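Local coordinates for protein ribosomal processing cysteine protease Prp (Streptococcus mutans, PDB 2G0I) that is probably a cysteine peptidase of the Prp family acting in ribosome biogenesis, and binds calcium, at residues G45-V50 with L119-L124; V89-D94 with M101-S106. All coordinates share one frame; numbering follows the deposited sequence.

Contact 1 of 2, residues G45-V50 with L119-L124; sequences GILESV and LFEAFL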
loop_
_atom_site.group_PDB
_atom_site.type_symbol
_atom_site.label_atom_id
_atom_site.label_comp_id
_atom_site.label_asym_id
_atom_site.label_seq_id
_atom_site.Cartn_x
_atom_site.Cartn_y
_atom_site.Cartn_z
ATOM N N GLY B 45 21.660 -7.351 2.934
ATOM C CA GLY B 45 20.797 -6.653 3.866
ATOM C C GLY B 45 19.719 -5.787 3.235
ATOM O O GLY B 45 18.763 -5.432 3.913
ATOM N N ILE B 46 19.874 -5.439 1.956
ATOM C CA ILE B 46 18.891 -4.599 1.253
ATOM C C ILE B 46 17.995 -5.394 0.253
ATOM O O ILE B 46 18.445 -6.304 -0.456
ATOM C CB ILE B 46 19.544 -3.364 0.535
ATOM C CG1 ILE B 46 20.379 -3.801 -0.674
ATOM C CG2 ILE B 46 20.389 -2.474 1.553
ATOM C CD1 ILE B 46 20.587 -2.743 -1.781
ATOM N N LEU B 47 16.715 -5.039 0.220
ATOM C CA LEU B 47 15.802 -5.601 -0.777
ATOM C C LEU B 47 16.188 -5.117 -2.160
ATOM O O LEU B 47 16.258 -3.905 -2.407
ATOM C CB LEU B 47 14.359 -5.178 -0.456
ATOM C CG LEU B 47 13.807 -5.860 0.797
ATOM C CD1 LEU B 47 12.529 -5.156 1.228
ATOM C CD2 LEU B 47 13.557 -7.370 0.551
ATOM N N GLU B 48 16.356 -6.067 -3.073
ATOM C CA GLU B 48 16.778 -5.746 -4.421
ATOM C C GLU B 48 15.723 -6.008 -5.474
ATOM O O GLU B 48 15.656 -5.276 -6.435
ATOM C CB GLU B 48 18.065 -6.497 -4.790
ATOM C CG GLU B 48 19.252 -6.031 -3.913
ATOM C CD GLU B 48 20.565 -5.968 -4.685
ATOM O OE1 GLU B 48 21.354 -5.038 -4.436
ATOM O OE2 GLU B 48 20.779 -6.837 -5.520
ATOM N N SER B 49 14.921 -7.053 -5.297
ATOM C CA SER B 49 13.880 -7.361 -6.277
ATOM C C SER B 49 12.693 -8.110 -5.699
ATOM O O SER B 49 12.791 -8.781 -4.678
ATOM C CB SER B 49 14.449 -8.157 -7.454
ATOM O OG SER B 49 14.864 -9.463 -7.046
ATOM N N VAL B 50 11.570 -8.015 -6.399
ATOM C CA VAL B 50 10.412 -8.836 -6.063
ATOM C C VAL B 50 9.761 -9.267 -7.358
ATOM O O VAL B 50 9.641 -8.470 -8.314
ATOM C CB VAL B 50 9.424 -8.126 -5.078
ATOM C CG1 VAL B 50 8.897 -6.855 -5.709
ATOM C CG2 VAL B 50 8.233 -9.059 -4.750
ATOM N N LEU B 119 10.198 2.117 1.563
ATOM C CA LEU B 119 9.042 1.783 0.709
ATOM C C LEU B 119 8.997 0.287 0.362
ATOM O O LEU B 119 7.938 -0.367 0.417
ATOM C CB LEU B 119 9.061 2.635 -0.567
ATOM C CG LEU B 119 8.779 4.134 -0.301
ATOM C CD1 LEU B 119 9.045 4.929 -1.584
ATOM C CD2 LEU B 119 7.335 4.282 0.188
ATOM N N PHE B 120 10.148 -0.259 0.022
ATOM C CA PHE B 120 10.252 -1.669 -0.349
ATOM C C PHE B 120 9.935 -2.578 0.866
ATOM O O PHE B 120 9.288 -3.629 0.718
ATOM C CB PHE B 120 11.674 -1.955 -0.880
ATOM C CG PHE B 120 11.743 -3.053 -1.930
ATOM C CD1 PHE B 120 12.755 -3.020 -2.891
ATOM C CD2 PHE B 120 10.762 -4.068 -1.994
ATOM C CE1 PHE B 120 12.799 -4.012 -3.908
ATOM C CE2 PHE B 120 10.795 -5.063 -2.996
ATOM C CZ PHE B 120 11.837 -5.035 -3.940
ATOM N N GLU B 121 10.389 -2.196 2.053
ATOM C CA GLU B 121 10.092 -2.983 3.273
ATOM C C GLU B 121 8.623 -2.880 3.631
ATOM O O GLU B 121 8.032 -3.860 4.097
ATOM C CB GLU B 121 10.935 -2.523 4.464
ATOM C CG GLU B 121 12.435 -2.804 4.247
ATOM C CD GLU B 121 12.920 -4.182 4.653
ATOM O OE1 GLU B 121 12.103 -5.047 5.058
ATOM O OE2 GLU B 121 14.163 -4.356 4.618
ATOM N N ALA B 122 8.038 -1.693 3.430
ATOM C CA ALA B 122 6.573 -1.546 3.651
ATOM C C ALA B 122 5.788 -2.464 2.734
ATOM O O ALA B 122 4.793 -3.032 3.129
ATOM C CB ALA B 122 6.160 -0.142 3.416
ATOM N N PHE B 123 6.219 -2.564 1.489
ATOM C CA PHE B 123 5.596 -3.494 0.535
ATOM C C PHE B 123 5.759 -4.928 0.989
ATOM O O PHE B 123 4.794 -5.697 0.966
ATOM C CB PHE B 123 6.171 -3.300 -0.878
ATOM C CG PHE B 123 5.621 -4.266 -1.878
ATOM C CD1 PHE B 123 4.249 -4.209 -2.239
ATOM C CD2 PHE B 123 6.451 -5.231 -2.444
ATOM C CE1 PHE B 123 3.726 -5.101 -3.172
ATOM C CE2 PHE B 123 5.942 -6.151 -3.403
ATOM C CZ PHE B 123 4.582 -6.084 -3.746
ATOM N N LEU B 124 6.974 -5.307 1.367
ATOM C CA LEU B 124 7.179 -6.668 1.908
ATOM C C LEU B 124 6.279 -6.911 3.124
ATOM O O LEU B 124 5.725 -8.000 3.310
ATOM C CB LEU B 124 8.662 -6.863 2.288
ATOM C CG LEU B 124 9.027 -8.135 3.079
ATOM C CD1 LEU B 124 8.721 -9.327 2.234
ATOM C CD2 LEU B 124 10.486 -8.061 3.515
#
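Leu47 is the first residue of 45-50 to meet the helix. Its CB stands over one face of the Phe120 ring, 3.8 Å from the centroid and 17° off the ring normal, a CH-pi contact. Further out, CD1 reaches the helix backbone, 3.6 Å from Phe120 O, and lies the same distance from Glu121 CD, a carbon laid beside the methyl by the bend at chi2 (-86°). The carboxylate of Glu121 is turned to Arg42, with which it forms a salt bridge. The axes of strand 46-50 and helix 119-124 approach to 9.1 Å at 75°, which sets the helix steeply across the strand, as one helix on the sheet of a two-layer alpha-beta sandwich. At Glu48 and Ser49 the strand carries a classic beta bulge opposite Ile41. Both side chains there start away from the helix, and the backbone makes the contact instead: Ser49 C lies 3.6 Å from Phe120 CZ, at the edge of the ring. Val50 turns back toward the helix and spans two rings, its CG1 being 3.8 Å from Phe120 CE2 and 3.8 Å from Phe123 CE2, while Val50 CG2 sits in plane at the Phe123 edge.

Contact 2 of 2, residues V89-D94 with M101-S106; sequences VSLQMD and MKIDLS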
loop_
_atom_site.group_PDB
_atom_site.type_symbol
_atom_site.label_atom_id
_atom_site.label_comp_id
_atom_site.label_asym_id
_atom_site.label_seq_id
_atom_site.Cartn_x
_atom_site.Cartn_y
_atom_site.Cartn_z
ATOM N N VAL B 89 12.417 2.432 -11.292
ATOM C CA VAL B 89 12.713 1.024 -11.230
ATOM C C VAL B 89 12.711 0.445 -12.631
ATOM O O VAL B 89 12.158 1.040 -13.575
ATOM C CB VAL B 89 11.750 0.278 -10.231
ATOM C CG1 VAL B 89 11.694 1.054 -8.933
ATOM C CG2 VAL B 89 10.332 0.102 -10.807
ATOM N N SER B 90 13.339 -0.716 -12.752
ATOM C CA SER B 90 13.133 -1.555 -13.880
ATOM C C SER B 90 11.900 -2.388 -13.502
ATOM O O SER B 90 11.801 -2.901 -12.380
ATOM C CB SER B 90 14.366 -2.419 -14.060
ATOM O OG SER B 90 14.133 -3.458 -14.970
ATOM N N LEU B 91 10.966 -2.514 -14.434
ATOM C CA LEU B 91 9.692 -3.177 -14.152
ATOM C C LEU B 91 9.297 -3.940 -15.389
ATOM O O LEU B 91 9.183 -3.355 -16.468
ATOM C CB LEU B 91 8.608 -2.117 -13.858
ATOM C CG LEU B 91 7.174 -2.712 -13.801
ATOM C CD1 LEU B 91 6.942 -3.650 -12.603
ATOM C CD2 LEU B 91 6.126 -1.608 -13.814
ATOM N N GLN B 92 9.071 -5.242 -15.241
ATOM C CA GLN B 92 8.545 -6.073 -16.340
ATOM C C GLN B 92 7.167 -6.524 -15.873
ATOM O O GLN B 92 7.021 -6.975 -14.735
ATOM C CB GLN B 92 9.471 -7.269 -16.533
ATOM C CG GLN B 92 9.133 -8.138 -17.719
ATOM C CD GLN B 92 9.002 -7.313 -19.007
ATOM O OE1 GLN B 92 10.004 -6.771 -19.542
ATOM N NE2 GLN B 92 7.760 -7.196 -19.506
HETATM N N MSE B 93 6.154 -6.410 -16.727
HETATM C CA MSE B 93 4.810 -6.887 -16.369
HETATM C C MSE B 93 4.083 -7.498 -17.563
HETATM O O MSE B 93 4.133 -6.939 -18.674
HETATM C CB MSE B 93 3.932 -5.731 -15.922
HETATM C CG MSE B 93 4.215 -5.109 -14.581
HETATM SE SE MSE B 93 2.798 -3.849 -14.178
HETATM C CE MSE B 93 1.381 -5.014 -14.216
ATOM N N ASP B 94 3.334 -8.573 -17.315
ATOM C CA ASP B 94 2.382 -9.111 -18.308
ATOM C C ASP B 94 1.142 -9.732 -17.669
ATOM O O ASP B 94 1.108 -9.984 -16.471
ATOM C CB ASP B 94 3.049 -10.069 -19.336
ATOM C CG ASP B 94 3.489 -11.413 -18.738
ATOM O OD1 ASP B 94 4.717 -11.643 -18.587
ATOM O OD2 ASP B 94 2.628 -12.270 -18.453
HETATM N N MSE B 101 4.962 -10.066 -12.769
HETATM C CA MSE B 101 5.495 -8.753 -12.492
HETATM C C MSE B 101 6.839 -8.921 -11.809
HETATM O O MSE B 101 7.003 -9.767 -10.937
HETATM C CB MSE B 101 4.537 -7.990 -11.595
HETATM C CG MSE B 101 4.953 -6.595 -11.272
HETATM SE SE MSE B 101 3.712 -5.775 -9.941
HETATM C CE MSE B 101 2.064 -6.375 -10.560
ATOM N N LYS B 102 7.816 -8.137 -12.230
ATOM C CA LYS B 102 9.053 -8.137 -11.513
ATOM C C LYS B 102 9.538 -6.706 -11.387
ATOM O O LYS B 102 9.681 -5.996 -12.409
ATOM C CB LYS B 102 10.075 -9.022 -12.217
ATOM C CG LYS B 102 11.409 -9.042 -11.448
ATOM C CD LYS B 102 12.373 -10.082 -12.003
ATOM C CE LYS B 102 13.557 -10.172 -11.073
ATOM N NZ LYS B 102 14.515 -11.208 -11.478
ATOM N N ILE B 103 9.747 -6.279 -10.147
ATOM C CA ILE B 103 10.345 -4.966 -9.846
ATOM C C ILE B 103 11.780 -5.252 -9.500
ATOM O O ILE B 103 12.040 -6.063 -8.608
ATOM C CB ILE B 103 9.653 -4.300 -8.647
ATOM C CG1 ILE B 103 8.165 -4.139 -8.972
ATOM C CG2 ILE B 103 10.311 -2.931 -8.296
ATOM C CD1 ILE B 103 7.248 -4.133 -7.734
ATOM N N ASP B 104 12.729 -4.619 -10.197
ATOM C CA ASP B 104 14.118 -5.026 -10.006
ATOM C C ASP B 104 14.981 -3.781 -9.836
ATOM O O ASP B 104 15.031 -2.949 -10.737
ATOM C CB ASP B 104 14.568 -5.874 -11.170
ATOM C CG ASP B 104 15.937 -6.535 -10.936
ATOM O OD1 ASP B 104 16.643 -6.233 -9.949
ATOM O OD2 ASP B 104 16.287 -7.391 -11.765
ATOM N N LEU B 105 15.591 -3.654 -8.666
ATOM C CA LEU B 105 16.448 -2.506 -8.329
ATOM C C LEU B 105 17.936 -2.878 -8.402
ATOM O O LEU B 105 18.811 -2.049 -8.108
ATOM C CB LEU B 105 16.143 -1.972 -6.913
ATOM C CG LEU B 105 14.779 -1.388 -6.535
ATOM C CD1 LEU B 105 14.776 -1.065 -5.104
ATOM C CD2 LEU B 105 14.458 -0.119 -7.325
ATOM N N SER B 106 18.208 -4.118 -8.760
ATOM C CA SER B 106 19.582 -4.663 -8.778
ATOM C C SER B 106 20.618 -3.740 -9.440
ATOM O O SER B 106 21.744 -3.613 -8.950
ATOM C CB SER B 106 19.580 -6.022 -9.450
ATOM O OG SER B 106 18.678 -6.873 -8.742
HETATM O O HOH W 1 12.176 -5.681 -13.834
#
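Leu91 and Ile103 face each other as a non-hydrogen-bonded pair in the antiparallel beta hairpin of strands 90-94 and 100-104, whose first strand is outermost in the sheet of this chain. Gln92 pairs with Lys102 through two backbone bonds, Gln92 N to Lys102 O at 3.0 Å and Lys102 N to Gln92 O. Ser90 and Asp104 form the next hydrogen-bonded pair, but unevenly, since Asp104 N to Ser90 O is 2.9 Å whereas Ser90 N to Asp104 O is weak at 3.5 Å.

Met101, a selenomethionine, can be followed outward on the face it shares with Leu91, Met93 and Ile103, the face against which helix 61-84 packs. The nearest partner of its CB is Gln92 O, at 4.1 Å, with Met93 CG only slightly farther. With CG anti to the backbone N (chi1 -178°), that next carbon touches two neighbours, 3.7 Å from Met93 CG and 3.8 Å from Leu91 CD1. The chain then bends at chi3, about the CG-SE bond, and the terminal CE of Met101 comes to 4.0 Å from Met93 CE. The two selenomethionine side chains lie side by side and point the same way. Toward the other end of the hairpin Val89 crosses Ile103 and Leu105, and its CG1 touches Leu105 CD2. On the opposite face, Asp104 OD1 accepts from Ser106 N in an Asx turn, and a water molecule bonded to Ser90 OG donates to Lys102 O at 2.9 Å.

How the contacts relate
Contacts 1 and 2 meet on neighbouring strands of one sheet, with centres 12 Å apart. Two probable backbone hydrogen bonds join strand 46-53 to the segment 101-106: Glu48 O to Leu105 N at 2.8 Å and Val50 O to Ile103 N at 2.9 Å. The helical layer adds a second link, since Phe120 CD1 packs 3.6 Å from Leu105 CD1. Along the chain, contact 2 falls between the two segments of contact 1. Contact 2 lies away from the calcium site. The Leu124 side chain of contact 1 is about 10 Å from that of Glu132, a calcium-binding residue with no ion bound in this chain, and about 13 Å from the calcium ion present.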